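Local coordinates for heavy-metal chelation domain-containing protein (PDB 3NPG) that is of unknown function but belongs to the DUF364 family, whose members are thought to chelate heavy metals, at the interface of chains A and B. Residues are numbered along the deposited sequence; one frame, centred on the assembly and turned at random. Chains: chain A/B, uncharacterized DUF364 family protein.

Three neighbouring patches make up part of the interface between chains A and B, with contact 2 between the other two. Its C-alpha centre lies about 7 Å from that of contact 1 and about 9 Å from that of contact 3, while contacts 1 and 3 are about 15 Å apart. A:Arg57 and B:Tyr153 belong to contacts 1 and 2, B:Leu157 and B:Ile161 to contacts 2 and 3. Chain B contributes mainly residues between 148 and 161, joined in contact 2 by B:Tyr139. Two-fold symmetry repeats each patch, as would suit a dimer unit, although the crystal alone does not establish the oligomer.

Contact 1: the interface of chains A and B. Residues chain A 56-57; chain B 148-149, 151-154.
A:Gln56 leaves its loop with CG anti to its own carbonyl carbon (chi1 -54°) and runs extended from there, which carries its amide flat over B:Trp148 and up to B:Thr152. Amide and indole planes are only 4° apart, with CD over the centre of the ring system, while CG sits on the six-membered ring, 3.6 Å from its centroid, in a CH-pi contact. B:Thr152 turns OG1 between its backbone N and carbonyl carbon (chi1 52°), and as modelled the hydroxyl donates to OE1 of A:Gln56 at 2.7 Å. That OE1 also clashes with the backbone O of B:Thr152 at 2.8 Å, so the amide orientation is doubtful; flipped, NE2 could donate to this carbonyl. OG1 of B:Thr152 accepts the backbone N-H of B:Asp149, 2.8 Å from that N, which helps position the hydroxyl. A:Arg57, bent at chi3, brings its guanidinium end-on to strand 152-153. The backbone O of B:Thr152, in the guanidinium plane, accepts from NH1 of A:Arg57 at 3.2 Å and from its NH2 at 3.0 Å. This grip may help tie the loop of A:Arg57 to chain B in a possible dimer interface. The guanidinium stands nearly perpendicular to the B:Tyr153 ring, NH2 of A:Arg57 4.0 Å from CD1 of B:Tyr153.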
# COMPACT_ATOMS: atom_id res chain seq x y z
N GLN A 56 -5.83 9.41 5.88
CA GLN A 56 -7.00 9.01 5.09
C GLN A 56 -7.64 10.22 4.45
O GLN A 56 -8.22 10.12 3.36
CB GLN A 56 -8.01 8.25 5.97
CG GLN A 56 -7.40 7.06 6.72
CD GLN A 56 -8.40 5.98 7.00
OE1 GLN A 56 -9.49 5.93 6.42
NE2 GLN A 56 -8.02 5.03 7.83
N ARG A 57 -7.53 11.39 5.12
CA ARG A 57 -8.10 12.66 4.65
C ARG A 57 -7.14 13.80 5.00
O ARG A 57 -6.49 13.76 6.06
CB ARG A 57 -9.47 12.92 5.31
CG ARG A 57 -10.54 11.89 4.96
CD ARG A 57 -11.62 11.80 6.03
NE ARG A 57 -11.11 11.24 7.30
CZ ARG A 57 -11.07 9.94 7.58
NH1 ARG A 57 -11.48 9.05 6.69
NH2 ARG A 57 -10.60 9.53 8.75
N TRP B 148 -10.99 2.19 2.15
CA TRP B 148 -10.94 3.44 2.92
C TRP B 148 -12.04 4.43 2.51
O TRP B 148 -12.08 4.89 1.37
CB TRP B 148 -9.56 4.09 2.84
CG TRP B 148 -8.58 3.56 3.85
CD1 TRP B 148 -8.73 2.46 4.65
CD2 TRP B 148 -7.30 4.12 4.16
NE1 TRP B 148 -7.62 2.30 5.44
CE2 TRP B 148 -6.72 3.30 5.17
CE3 TRP B 148 -6.57 5.22 3.69
CZ2 TRP B 148 -5.46 3.57 5.71
CZ3 TRP B 148 -5.32 5.48 4.23
CH2 TRP B 148 -4.79 4.68 5.25
N ASP B 149 -12.94 4.76 3.47
CA ASP B 149 -14.05 5.70 3.26
C ASP B 149 -13.70 7.09 3.80
O ASP B 149 -12.53 7.38 4.07
CB ASP B 149 -15.33 5.19 3.95
CG ASP B 149 -15.99 4.00 3.28
OD1 ASP B 149 -15.85 3.87 2.03
OD2 ASP B 149 -16.70 3.24 3.97
N ASP B 151 -15.14 8.01 6.62
CA ASP B 151 -15.39 7.81 8.05
C ASP B 151 -14.38 6.81 8.67
O ASP B 151 -14.28 6.73 9.90
CB ASP B 151 -16.83 7.31 8.29
CG ASP B 151 -17.91 8.21 7.73
OD1 ASP B 151 -17.84 9.44 7.95
OD2 ASP B 151 -18.87 7.68 7.13
N THR B 152 -13.70 5.99 7.83
CA THR B 152 -12.77 4.94 8.29
C THR B 152 -11.54 5.49 9.04
O THR B 152 -11.03 6.56 8.69
CB THR B 152 -12.35 4.03 7.11
OG1 THR B 152 -11.88 4.84 6.04
CG2 THR B 152 -13.48 3.13 6.64
N TYR B 153 -11.08 4.77 10.09
CA TYR B 153 -9.89 5.15 10.87
C TYR B 153 -8.82 4.04 10.82
O TYR B 153 -9.08 2.97 10.27
CB TYR B 153 -10.26 5.46 12.34
CG TYR B 153 -11.24 6.59 12.51
CD1 TYR B 153 -10.85 7.92 12.35
CD2 TYR B 153 -12.55 6.35 12.93
CE1 TYR B 153 -11.75 8.97 12.53
CE2 TYR B 153 -13.45 7.39 13.12
CZ TYR B 153 -13.05 8.70 12.92
OH TYR B 153 -13.94 9.73 13.11
N SER B 154 -7.64 4.30 11.41
CA SER B 154 -6.55 3.33 11.44
C SER B 154 -6.84 2.23 12.46
O SER B 154 -7.55 2.47 13.44
CB SER B 154 -5.22 4.02 11.77
OG SER B 154 -4.13 3.12 11.68

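Contact 2: the interface of chains A and B. Residues chain A 57, 77; chain B 139, 153, 157, 161.
A:Leu77 reaches across to B:Tyr153 in an apolar patch of this DUF364-family protein, a member of the putative heavy-metal chelation group. The leucine comes from a loop of chain A just ahead of helix 79-96 and buries 94 Å² against chain B, far more than any other residue here. One methyl, CD2, does most of the touching. It lies over a face of the B:Tyr153 ring, displaced toward the rim, 3.9 Å from the ring centroid in a CH-pi contact and nearest to CZ, the carbon that bears the phenol hydroxyl. The two side chains cross obliquely. With CG anti to its carbonyl carbon (chi1 -88°), A:Leu77 directs this methyl toward B:Tyr153, B:Tyr139 and B:Ile161. B:Ile161, from helix 158-161, meets it tip to tip, its CD1 3.9 Å from CD2 of A:Leu77. B:Tyr139, on strand 137-141, adds the CE2 corner of its ring at 4.0 Å from that same CD2. Within chain B, CG2 of B:Ile161 rests on a face of the B:Tyr139 ring, offset toward its rim, so one isoleucine both supports the tyrosine and presents its other branch to the partner. B:Leu157, in the 3-10 helix 155-157, approaches the backbone instead, placing CD1 3.8 Å from the carbonyl O of A:Leu77, while the guanidinium of A:Arg57 lies on the opposite side of the B:Tyr153 ring plane, displaced past the rim.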
# COMPACT_ATOMS: atom_id res chain seq x y z
N ARG A 57 -7.53 11.39 5.12
CA ARG A 57 -8.10 12.66 4.65
C ARG A 57 -7.14 13.80 5.00
O ARG A 57 -6.49 13.76 6.06
CB ARG A 57 -9.47 12.92 5.31
CG ARG A 57 -10.54 11.89 4.96
CD ARG A 57 -11.62 11.80 6.03
NE ARG A 57 -11.11 11.24 7.30
CZ ARG A 57 -11.07 9.94 7.58
NH1 ARG A 57 -11.48 9.05 6.69
NH2 ARG A 57 -10.60 9.53 8.75
N LEU A 77 -8.01 11.90 16.87
CA LEU A 77 -8.20 10.75 15.99
C LEU A 77 -7.59 11.05 14.62
O LEU A 77 -7.29 10.14 13.85
CB LEU A 77 -9.69 10.40 15.85
CG LEU A 77 -10.26 9.44 16.91
CD1 LEU A 77 -10.48 10.15 18.24
CD2 LEU A 77 -11.56 8.83 16.45
N TYR B 139 -17.65 3.86 15.09
CA TYR B 139 -16.22 4.02 14.84
C TYR B 139 -15.74 2.88 13.94
O TYR B 139 -15.72 1.73 14.38
CB TYR B 139 -15.43 4.03 16.15
CG TYR B 139 -15.70 5.25 17.01
CD1 TYR B 139 -16.73 5.25 17.95
CD2 TYR B 139 -14.89 6.38 16.93
CE1 TYR B 139 -16.98 6.36 18.76
CE2 TYR B 139 -15.13 7.50 17.73
CZ TYR B 139 -16.17 7.49 18.64
OH TYR B 139 -16.40 8.58 19.44
N TYR B 153 -11.08 4.77 10.09
CA TYR B 153 -9.89 5.15 10.87
C TYR B 153 -8.82 4.04 10.82
O TYR B 153 -9.08 2.97 10.27
CB TYR B 153 -10.26 5.46 12.34
CG TYR B 153 -11.24 6.59 12.51
CD1 TYR B 153 -10.85 7.92 12.35
CD2 TYR B 153 -12.55 6.35 12.93
CE1 TYR B 153 -11.75 8.97 12.53
CE2 TYR B 153 -13.45 7.39 13.12
CZ TYR B 153 -13.05 8.70 12.92
OH TYR B 153 -13.94 9.73 13.11
N LEU B 157 -5.78 2.61 16.35
CA LEU B 157 -6.65 3.33 17.28
C LEU B 157 -7.67 2.40 17.94
O LEU B 157 -8.38 2.83 18.85
CB LEU B 157 -7.37 4.50 16.56
CG LEU B 157 -6.45 5.58 15.94
CD1 LEU B 157 -7.26 6.59 15.15
CD2 LEU B 157 -5.63 6.30 17.01
N ILE B 161 -9.93 2.85 21.43
CA ILE B 161 -11.37 3.09 21.26
C ILE B 161 -12.25 1.89 21.71
O ILE B 161 -13.32 2.11 22.29
CB ILE B 161 -11.70 3.60 19.83
CG1 ILE B 161 -10.99 4.96 19.56
CG2 ILE B 161 -13.22 3.72 19.62
CD1 ILE B 161 -10.96 5.39 18.12

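Contact 3: the interface of chains A and B. Residues chain A 2, 5, 178, 181; chain B 156-157, 160-161.
The N-terminal loop of chain A, the loop after helix 174-177 and the start of helix 180-186 meet the 3-10 helix 155-157 and helix 158-161 of chain B. B:His160 is the central side chain of this interface patch, burying 57 Å² among A:Gly178, A:Asp181 and the selenomethionine A:Met5. Its CG stands anti to the carbonyl carbon (chi1 -48°), sending the imidazole outward between these partners. On one face of the ring, CG of A:Met5 lies offset toward the rim, 3.9 Å from the centroid, in a CH-pi contact. A:Asp181 comes to the edge at CE1, its carboxylate plane almost perpendicular to the imidazole; CB of A:Asp181 is 3.4 Å from CE1 of B:His160. The carboxylate lies near the ring without touching ND1. The selenomethionine A:Met2, with 60 Å² hidden, crosses B:Leu157 at about a right angle and bends at chi3. Its SE and CE both border one methyl: SE of A:Met2 lies 3.5 Å from CD2 of B:Leu157. B:Ile161 flanks the selenium more distantly, through CG1 and CD1. Histidine, leucine and isoleucine thus project from two consecutive short helices, 155-157 and 158-161, into the chain A surface, a contact that may help hold a dimer together. NE2 of B:His160 donates a nearly straight hydrogen bond (167° at H) to a lone pair of the backbone O of A:Gly178, 2.6 Å away and close to the imidazole plane.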
# COMPACT_ATOMS: atom_id res chain seq x y z
N MSE A 2 -8.92 10.99 22.46
CA MSE A 2 -8.68 9.70 23.13
C MSE A 2 -7.94 9.93 24.45
O MSE A 2 -6.71 9.98 24.47
CB MSE A 2 -7.90 8.73 22.21
CG MSE A 2 -8.72 8.24 21.01
SE MSE A 2 -7.62 7.42 19.63
CE MSE A 2 -6.48 8.93 19.21
N MSE A 5 -5.15 7.42 26.14
CA MSE A 5 -3.79 7.33 25.60
C MSE A 5 -2.77 7.78 26.60
O MSE A 5 -3.01 8.72 27.35
CB MSE A 5 -3.66 8.22 24.35
CG MSE A 5 -4.44 7.75 23.17
SE MSE A 5 -3.94 8.76 21.58
CE MSE A 5 -2.35 7.85 21.14
N GLY A 178 0.03 5.77 17.74
CA GLY A 178 -0.74 5.30 18.89
C GLY A 178 -0.49 3.86 19.30
O GLY A 178 -1.25 3.30 20.10
N ASP A 181 1.11 2.54 23.59
CA ASP A 181 0.31 2.02 24.72
C ASP A 181 0.24 0.49 24.70
O ASP A 181 0.37 -0.14 25.75
CB ASP A 181 -1.10 2.62 24.72
CG ASP A 181 -1.14 4.08 25.14
OD1 ASP A 181 -0.64 4.93 24.37
OD2 ASP A 181 -1.73 4.37 26.18
N THR B 156 -4.65 1.05 14.44
CA THR B 156 -3.80 1.34 15.61
C THR B 156 -4.61 2.05 16.71
O THR B 156 -4.18 2.08 17.87
CB THR B 156 -2.56 2.15 15.18
OG1 THR B 156 -2.96 3.42 14.68
CG2 THR B 156 -1.72 1.42 14.14
N LEU B 157 -5.78 2.61 16.35
CA LEU B 157 -6.65 3.33 17.28
C LEU B 157 -7.67 2.40 17.94
O LEU B 157 -8.38 2.83 18.85
CB LEU B 157 -7.37 4.50 16.56
CG LEU B 157 -6.45 5.58 15.94
CD1 LEU B 157 -7.26 6.59 15.15
CD2 LEU B 157 -5.63 6.30 17.01
N HIS B 160 -7.30 1.87 21.74
CA HIS B 160 -7.75 2.98 22.58
C HIS B 160 -9.26 3.21 22.55
O HIS B 160 -9.82 3.73 23.51
CB HIS B 160 -7.01 4.28 22.20
CG HIS B 160 -5.53 4.11 22.08
ND1 HIS B 160 -4.72 4.05 23.19
CD2 HIS B 160 -4.77 4.00 20.97
CE1 HIS B 160 -3.49 3.90 22.72
NE2 HIS B 160 -3.47 3.86 21.39
N ILE B 161 -9.93 2.85 21.43
CA ILE B 161 -11.37 3.09 21.26
C ILE B 161 -12.25 1.89 21.71
O ILE B 161 -13.32 2.11 22.29
CB ILE B 161 -11.70 3.60 19.83
CG1 ILE B 161 -10.99 4.96 19.56
CG2 ILE B 161 -13.22 3.72 19.62
CD1 ILE B 161 -10.96 5.39 18.12